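Local coordinates for amphiphysin (Drosophila melanogaster, PDB 1URU), which probably senses and binds curved membranes in endocytosis through the crescent-shaped dimer of its BAR domain, at residues W106-V117 against N207-F218. Residues are numbered along the deposited sequence; the frame is centred on the assembly and turned at random.
Sequences WADFAHKLGDQV and NLQTLFATEQVF
Phe109 and Phe218 form an offset stack, with ring centroids 4.0 Å apart and planes only 9° from parallel. Phe218 CD2 lies over the centre of the Phe109 ring. Leu113 CD1, from the same helix as Phe109, covers the opposite face toward its rim. The far end of Phe218 meets Trp106 edge-to-face, with CZ over the indole and the planes at 70°. Phe109 CG is anti to the backbone N (chi1 -175°), which carries the ring across to the other helix. There its edge meets the carboxylate of Glu215, whose OE1 is 3.2 Å from Phe109 CZ. With an alanine here in place of Phe109, one face of Phe218 is likely to lose its stacking partner, and a gap would probably open beside Glu215.

Segments 106-117 and 207-218 run antiparallel, their axes 9.7 Å apart. They belong to helices 92-156 and 172-239 of one chain, which pack knobs-into-holes in the BAR-domain coiled coil. Thr214 fits among Phe109, Lys112, Leu113 and Val117, and its CG2 lies 3.4 Å from Lys112 CB. Val117 fits in return among Asn207, Thr210, Leu211 and Thr214. Leu113 CD2 touches Leu211 CD1 beside these knobs.

Thr214 OG1 donates to Thr210 O at 2.6 Å, which fixes the hydroxyl and leaves the methyl facing Lys112. A water links Lys112 NZ to Thr214 O. Helix 35-84 lies behind, with Val67 on Phe109 and Ile64 on Leu113. Tyr63 makes a weak hydrogen bond to Glu215 OE2, and Tyr226 of the second subunit packs on Glu215.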
ATOM      1  N   TRP A 106      -9.646  -7.003  -3.244  1.00 46.98           N
ATOM      2  CA  TRP A 106      -8.657  -6.550  -2.292  1.00 47.56           C
ATOM      3  C   TRP A 106      -8.731  -7.416  -1.040  1.00 48.39           C
ATOM      4  O   TRP A 106      -7.714  -7.674  -0.402  1.00 48.88           O
ATOM      5  CB  TRP A 106      -8.873  -5.084  -1.908  1.00 47.46           C
ATOM      6  CG  TRP A 106      -8.150  -4.041  -2.771  1.00 47.02           C
ATOM      7  CD1 TRP A 106      -8.682  -3.312  -3.811  1.00 45.66           C
ATOM      8  CD2 TRP A 106      -6.788  -3.604  -2.640  1.00 44.84           C
ATOM      9  NE1 TRP A 106      -7.738  -2.455  -4.317  1.00 45.52           N
ATOM     10  CE2 TRP A 106      -6.567  -2.609  -3.624  1.00 44.70           C
ATOM     11  CE3 TRP A 106      -5.730  -3.943  -1.783  1.00 43.21           C
ATOM     12  CZ2 TRP A 106      -5.335  -1.948  -3.773  1.00 44.26           C
ATOM     13  CZ3 TRP A 106      -4.499  -3.283  -1.934  1.00 43.82           C
ATOM     14  CH2 TRP A 106      -4.317  -2.298  -2.920  1.00 43.45           C
ATOM     15  N   ALA A 107      -9.922  -7.882  -0.686  1.00 49.00           N
ATOM     16  CA  ALA A 107     -10.051  -8.735   0.488  1.00 49.78           C
ATOM     17  C   ALA A 107      -9.615 -10.207   0.284  1.00 50.34           C
ATOM     18  O   ALA A 107      -9.096 -10.793   1.230  1.00 50.45           O
ATOM     19  CB  ALA A 107     -11.443  -8.663   1.032  1.00 49.97           C
ATOM     20  N   ASP A 108      -9.829 -10.805  -0.904  1.00 50.69           N
ATOM     21  CA  ASP A 108      -9.270 -12.137  -1.193  1.00 51.03           C
ATOM     22  C   ASP A 108      -7.755 -11.990  -1.048  1.00 50.54           C
ATOM     23  O   ASP A 108      -7.137 -12.691  -0.246  1.00 50.72           O
ATOM     24  CB  ASP A 108      -9.565 -12.696  -2.610  1.00 51.32           C
ATOM     25  CG  ASP A 108     -11.017 -12.553  -3.035  1.00 54.12           C
ATOM     26  OD1 ASP A 108     -11.879 -12.448  -2.140  1.00 56.04           O
ATOM     27  OD2 ASP A 108     -11.394 -12.539  -4.254  1.00 57.14           O
ATOM     28  N   PHE A 109      -7.192 -11.064  -1.832  1.00 49.72           N
ATOM     29  CA  PHE A 109      -5.768 -10.762  -1.878  1.00 49.06           C
ATOM     30  C   PHE A 109      -5.192 -10.727  -0.471  1.00 49.15           C
ATOM     31  O   PHE A 109      -4.303 -11.498  -0.159  1.00 49.11           O
ATOM     32  CB  PHE A 109      -5.540  -9.437  -2.628  1.00 48.67           C
ATOM     33  CG  PHE A 109      -4.086  -9.072  -2.833  1.00 47.68           C
ATOM     34  CD1 PHE A 109      -3.196  -9.962  -3.421  1.00 47.29           C
ATOM     35  CD2 PHE A 109      -3.608  -7.818  -2.444  1.00 44.95           C
ATOM     36  CE1 PHE A 109      -1.843  -9.613  -3.606  1.00 46.44           C
ATOM     37  CE2 PHE A 109      -2.282  -7.460  -2.627  1.00 44.14           C
ATOM     38  CZ  PHE A 109      -1.395  -8.351  -3.200  1.00 45.55           C
ATOM     39  N   ALA A 110      -5.740  -9.895   0.400  1.00 49.41           N
ATOM     40  CA  ALA A 110      -5.187  -9.738   1.754  1.00 49.95           C
ATOM     41  C   ALA A 110      -5.408 -10.968   2.655  1.00 50.51           C
ATOM     42  O   ALA A 110      -4.641 -11.185   3.591  1.00 50.50           O
ATOM     43  CB  ALA A 110      -5.750  -8.477   2.428  1.00 49.48           C
ATOM     44  N   HIS A 111      -6.460 -11.743   2.382  1.00 51.40           N
ATOM     45  CA  HIS A 111      -6.766 -12.981   3.117  1.00 52.15           C
ATOM     46  C   HIS A 111      -5.737 -14.016   2.694  1.00 51.31           C
ATOM     47  O   HIS A 111      -5.035 -14.602   3.531  1.00 51.25           O
ATOM     48  CB  HIS A 111      -8.228 -13.441   2.846  1.00 52.93           C
ATOM     49  CG  HIS A 111      -8.547 -14.866   3.236  1.00 56.08           C
ATOM     50  ND1 HIS A 111      -8.825 -15.256   4.534  1.00 60.02           N
ATOM     51  CD2 HIS A 111      -8.689 -15.982   2.476  1.00 58.35           C
ATOM     52  CE1 HIS A 111      -9.099 -16.552   4.557  1.00 60.78           C
ATOM     53  NE2 HIS A 111      -9.020 -17.016   3.322  1.00 60.88           N
ATOM     54  N   LYS A 112      -5.630 -14.197   1.383  1.00 50.35           N
ATOM     55  CA  LYS A 112      -4.714 -15.156   0.809  1.00 49.70           C
ATOM     56  C   LYS A 112      -3.263 -14.867   1.242  1.00 49.03           C
ATOM     57  O   LYS A 112      -2.501 -15.804   1.453  1.00 48.94           O
ATOM     58  CB  LYS A 112      -4.845 -15.168  -0.710  1.00 49.77           C
ATOM     59  CG  LYS A 112      -6.180 -15.674  -1.274  1.00 51.48           C
ATOM     60  CD  LYS A 112      -6.090 -15.719  -2.796  1.00 54.29           C
ATOM     61  CE  LYS A 112      -7.391 -16.096  -3.521  1.00 56.28           C
ATOM     62  NZ  LYS A 112      -7.558 -15.279  -4.815  1.00 56.11           N
ATOM     63  N   LEU A 113      -2.889 -13.593   1.408  1.00 47.97           N
ATOM     64  CA  LEU A 113      -1.513 -13.252   1.793  1.00 47.14           C
ATOM     65  C   LEU A 113      -1.265 -13.628   3.253  1.00 47.12           C
ATOM     66  O   LEU A 113      -0.302 -14.314   3.562  1.00 47.42           O
ATOM     67  CB  LEU A 113      -1.189 -11.758   1.583  1.00 46.61           C
ATOM     68  CG  LEU A 113      -1.067 -11.161   0.183  1.00 44.46           C
ATOM     69  CD1 LEU A 113      -0.770  -9.712   0.294  1.00 44.13           C
ATOM     70  CD2 LEU A 113      -0.001 -11.826  -0.635  1.00 44.41           C
ATOM     71  N   GLY A 114      -2.139 -13.181   4.150  1.00 47.08           N
ATOM     72  CA  GLY A 114      -1.980 -13.429   5.574  1.00 46.71           C
ATOM     73  C   GLY A 114      -2.351 -14.817   6.063  1.00 46.60           C
ATOM     74  O   GLY A 114      -2.165 -15.114   7.256  1.00 46.86           O
ATOM     75  N   ASP A 115      -2.869 -15.656   5.165  1.00 46.06           N
ATOM     76  CA  ASP A 115      -3.328 -16.991   5.516  1.00 45.84           C
ATOM     77  C   ASP A 115      -2.596 -18.042   4.691  1.00 45.48           C
ATOM     78  O   ASP A 115      -1.684 -18.688   5.197  1.00 45.10           O
ATOM     79  CB  ASP A 115      -4.846 -17.109   5.337  1.00 46.21           C
ATOM     80  CG  ASP A 115      -5.375 -18.492   5.676  1.00 46.13           C
ATOM     81  OD1 ASP A 115      -6.612 -18.681   5.695  1.00 47.06           O
ATOM     82  OD2 ASP A 115      -4.635 -19.452   5.944  1.00 46.73           O
ATOM     83  N   GLN A 116      -2.993 -18.213   3.429  1.00 45.22           N
ATOM     84  CA  GLN A 116      -2.377 -19.217   2.553  1.00 45.04           C
ATOM     85  C   GLN A 116      -0.852 -19.025   2.392  1.00 44.58           C
ATOM     86  O   GLN A 116      -0.122 -19.993   2.449  1.00 44.45           O
ATOM     87  CB  GLN A 116      -3.065 -19.243   1.176  1.00 45.04           C
ATOM     88  CG  GLN A 116      -4.332 -20.094   1.093  1.00 46.39           C
ATOM     89  CD  GLN A 116      -5.514 -19.513   1.891  1.00 48.75           C
ATOM     90  OE1 GLN A 116      -6.032 -18.441   1.575  1.00 49.43           O
ATOM     91  NE2 GLN A 116      -5.926 -20.223   2.935  1.00 52.15           N
ATOM     92  N   VAL A 117      -0.373 -17.789   2.226  1.00 44.30           N
ATOM     93  CA  VAL A 117       1.051 -17.547   1.971  1.00 44.22           C
ATOM     94  C   VAL A 117       1.826 -17.453   3.256  1.00 44.53           C
ATOM     95  O   VAL A 117       2.917 -18.009   3.363  1.00 44.88           O
ATOM     96  CB  VAL A 117       1.354 -16.227   1.218  1.00 44.02           C
ATOM     97  CG1 VAL A 117       2.827 -16.184   0.834  1.00 44.11           C
ATOM     98  CG2 VAL A 117       0.510 -16.059  -0.017  1.00 43.60           C
ATOM     99  N   ASN A 207       5.839 -21.874  -1.585  1.00 48.97           N
ATOM    100  CA  ASN A 207       5.433 -20.574  -1.028  1.00 48.84           C
ATOM    101  C   ASN A 207       5.306 -19.520  -2.091  1.00 48.76           C
ATOM    102  O   ASN A 207       4.292 -18.846  -2.189  1.00 49.42           O
ATOM    103  CB  ASN A 207       6.404 -20.076   0.053  1.00 48.96           C
ATOM    104  CG  ASN A 207       5.707 -19.208   1.145  1.00 48.89           C
ATOM    105  OD1 ASN A 207       4.582 -19.479   1.579  1.00 47.62           O
ATOM    106  ND2 ASN A 207       6.401 -18.180   1.595  1.00 49.69           N
ATOM    107  N   LEU A 208       6.339 -19.375  -2.904  1.00 48.67           N
ATOM    108  CA  LEU A 208       6.282 -18.446  -4.036  1.00 48.27           C
ATOM    109  C   LEU A 208       5.184 -18.784  -5.062  1.00 48.18           C
ATOM    110  O   LEU A 208       4.646 -17.885  -5.667  1.00 49.07           O
ATOM    111  CB  LEU A 208       7.658 -18.338  -4.704  1.00 47.91           C
ATOM    112  CG  LEU A 208       8.806 -17.832  -3.815  1.00 46.98           C
ATOM    113  CD1 LEU A 208      10.083 -17.719  -4.596  1.00 46.68           C
ATOM    114  CD2 LEU A 208       8.478 -16.483  -3.221  1.00 47.10           C
ATOM    115  N   GLN A 209       4.834 -20.052  -5.254  1.00 48.23           N
ATOM    116  CA  GLN A 209       3.766 -20.422  -6.204  1.00 48.50           C
ATOM    117  C   GLN A 209       2.470 -19.850  -5.701  1.00 47.75           C
ATOM    118  O   GLN A 209       1.721 -19.240  -6.457  1.00 48.19           O
ATOM    119  CB  GLN A 209       3.618 -21.945  -6.353  1.00 49.00           C
ATOM    120  CG  GLN A 209       2.668 -22.463  -7.481  1.00 52.33           C
ATOM    121  CD  GLN A 209       1.156 -22.021  -7.399  1.00 55.87           C
ATOM    122  OE1 GLN A 209       0.353 -22.568  -6.618  1.00 55.79           O
ATOM    123  NE2 GLN A 209       0.791 -21.047  -8.240  1.00 58.51           N
ATOM    124  N   THR A 210       2.202 -20.051  -4.418  1.00 47.08           N
ATOM    125  CA  THR A 210       1.029 -19.454  -3.762  1.00 46.36           C
ATOM    126  C   THR A 210       1.058 -17.927  -3.846  1.00 46.01           C
ATOM    127  O   THR A 210       0.057 -17.311  -4.204  1.00 45.61           O
ATOM    128  CB  THR A 210       0.968 -19.846  -2.270  1.00 46.37           C
ATOM    129  OG1 THR A 210       1.167 -21.251  -2.110  1.00 45.75           O
ATOM    130  CG2 THR A 210      -0.405 -19.613  -1.693  1.00 46.35           C
ATOM    131  N   LEU A 211       2.204 -17.332  -3.502  1.00 45.64           N
ATOM    132  CA  LEU A 211       2.340 -15.876  -3.482  1.00 45.42           C
ATOM    133  C   LEU A 211       2.131 -15.314  -4.870  1.00 45.34           C
ATOM    134  O   LEU A 211       1.377 -14.375  -5.042  1.00 45.61           O
ATOM    135  CB  LEU A 211       3.711 -15.426  -2.959  1.00 44.95           C
ATOM    136  CG  LEU A 211       4.037 -13.938  -3.119  1.00 43.72           C
ATOM    137  CD1 LEU A 211       3.032 -13.081  -2.374  1.00 44.05           C
ATOM    138  CD2 LEU A 211       5.441 -13.616  -2.653  1.00 43.45           C
ATOM    139  N   PHE A 212       2.784 -15.892  -5.864  1.00 45.39           N
ATOM    140  CA  PHE A 212       2.772 -15.296  -7.203  1.00 45.44           C
ATOM    141  C   PHE A 212       1.437 -15.425  -7.900  1.00 44.94           C
ATOM    142  O   PHE A 212       1.067 -14.558  -8.664  1.00 44.73           O
ATOM    143  CB  PHE A 212       3.904 -15.874  -8.044  1.00 45.36           C
ATOM    144  CG  PHE A 212       5.265 -15.400  -7.616  1.00 45.89           C
ATOM    145  CD1 PHE A 212       6.399 -16.112  -7.977  1.00 45.79           C
ATOM    146  CD2 PHE A 212       5.416 -14.239  -6.838  1.00 46.21           C
ATOM    147  CE1 PHE A 212       7.668 -15.679  -7.591  1.00 46.29           C
ATOM    148  CE2 PHE A 212       6.673 -13.807  -6.445  1.00 47.08           C
ATOM    149  CZ  PHE A 212       7.813 -14.533  -6.832  1.00 46.36           C
ATOM    150  N   ALA A 213       0.726 -16.501  -7.597  1.00 44.77           N
ATOM    151  CA  ALA A 213      -0.616 -16.764  -8.096  1.00 44.90           C
ATOM    152  C   ALA A 213      -1.650 -15.844  -7.446  1.00 45.34           C
ATOM    153  O   ALA A 213      -2.651 -15.467  -8.064  1.00 46.02           O
ATOM    154  CB  ALA A 213      -0.975 -18.216  -7.793  1.00 44.75           C
ATOM    155  N   THR A 214      -1.424 -15.523  -6.178  1.00 45.10           N
ATOM    156  CA  THR A 214      -2.320 -14.675  -5.422  1.00 45.16           C
ATOM    157  C   THR A 214      -2.237 -13.294  -6.009  1.00 45.31           C
ATOM    158  O   THR A 214      -3.272 -12.650  -6.256  1.00 44.65           O
ATOM    159  CB  THR A 214      -1.888 -14.664  -3.944  1.00 45.40           C
ATOM    160  OG1 THR A 214      -1.986 -15.992  -3.422  1.00 45.36           O
ATOM    161  CG2 THR A 214      -2.811 -13.844  -3.072  1.00 44.37           C
ATOM    162  N   GLU A 215      -0.991 -12.877  -6.253  1.00 45.28           N
ATOM    163  CA  GLU A 215      -0.690 -11.608  -6.880  1.00 45.44           C
ATOM    164  C   GLU A 215      -1.295 -11.569  -8.281  1.00 46.11           C
ATOM    165  O   GLU A 215      -1.989 -10.636  -8.633  1.00 46.53           O
ATOM    166  CB  GLU A 215       0.815 -11.385  -6.956  1.00 45.13           C
ATOM    167  CG  GLU A 215       1.519 -11.279  -5.614  1.00 44.69           C
ATOM    168  CD  GLU A 215       1.598  -9.861  -5.064  1.00 43.51           C
ATOM    169  OE1 GLU A 215       0.802  -8.994  -5.439  1.00 40.53           O
ATOM    170  OE2 GLU A 215       2.480  -9.620  -4.230  1.00 45.35           O
ATOM    171  N   GLN A 216      -1.054 -12.606  -9.065  1.00 46.81           N
ATOM    172  CA  GLN A 216      -1.527 -12.654 -10.448  1.00 47.42           C
ATOM    173  C   GLN A 216      -3.031 -12.460 -10.513  1.00 47.19           C
ATOM    174  O   GLN A 216      -3.526 -11.630 -11.259  1.00 46.84           O
ATOM    175  CB  GLN A 216      -1.117 -13.986 -11.115  1.00 48.01           C
ATOM    176  CG  GLN A 216      -2.143 -14.649 -12.075  1.00 49.94           C
ATOM    177  CD  GLN A 216      -2.384 -13.850 -13.334  1.00 52.28           C
ATOM    178  OE1 GLN A 216      -1.443 -13.384 -13.975  1.00 53.65           O
ATOM    179  NE2 GLN A 216      -3.648 -13.689 -13.696  1.00 55.45           N
ATOM    180  N   VAL A 217      -3.753 -13.240  -9.719  1.00 47.19           N
ATOM    181  CA  VAL A 217      -5.203 -13.228  -9.768  1.00 46.85           C
ATOM    182  C   VAL A 217      -5.718 -11.847  -9.368  1.00 46.99           C
ATOM    183  O   VAL A 217      -6.526 -11.278 -10.089  1.00 47.23           O
ATOM    184  CB  VAL A 217      -5.796 -14.370  -8.898  1.00 46.84           C
ATOM    185  CG1 VAL A 217      -7.187 -14.032  -8.384  1.00 46.44           C
ATOM    186  CG2 VAL A 217      -5.822 -15.671  -9.690  1.00 46.44           C
ATOM    187  N   PHE A 218      -5.227 -11.308  -8.246  1.00 47.12           N
ATOM    188  CA  PHE A 218      -5.609  -9.968  -7.760  1.00 47.00           C
ATOM    189  C   PHE A 218      -5.375  -8.872  -8.789  1.00 47.27           C
ATOM    190  O   PHE A 218      -6.231  -8.023  -9.018  1.00 47.82           O
ATOM    191  CB  PHE A 218      -4.826  -9.626  -6.499  1.00 46.93           C
ATOM    192  CG  PHE A 218      -4.839  -8.173  -6.149  1.00 46.48           C
ATOM    193  CD1 PHE A 218      -5.977  -7.585  -5.614  1.00 47.22           C
ATOM    194  CD2 PHE A 218      -3.705  -7.387  -6.334  1.00 47.40           C
ATOM    195  CE1 PHE A 218      -5.993  -6.240  -5.274  1.00 45.74           C
ATOM    196  CE2 PHE A 218      -3.705  -6.038  -5.991  1.00 46.79           C
ATOM    197  CZ  PHE A 218      -4.856  -5.466  -5.465  1.00 46.71           C
TER
HETATM  198  O   HOH W   1      -5.564 -12.751  -4.922  1.00 45.97           O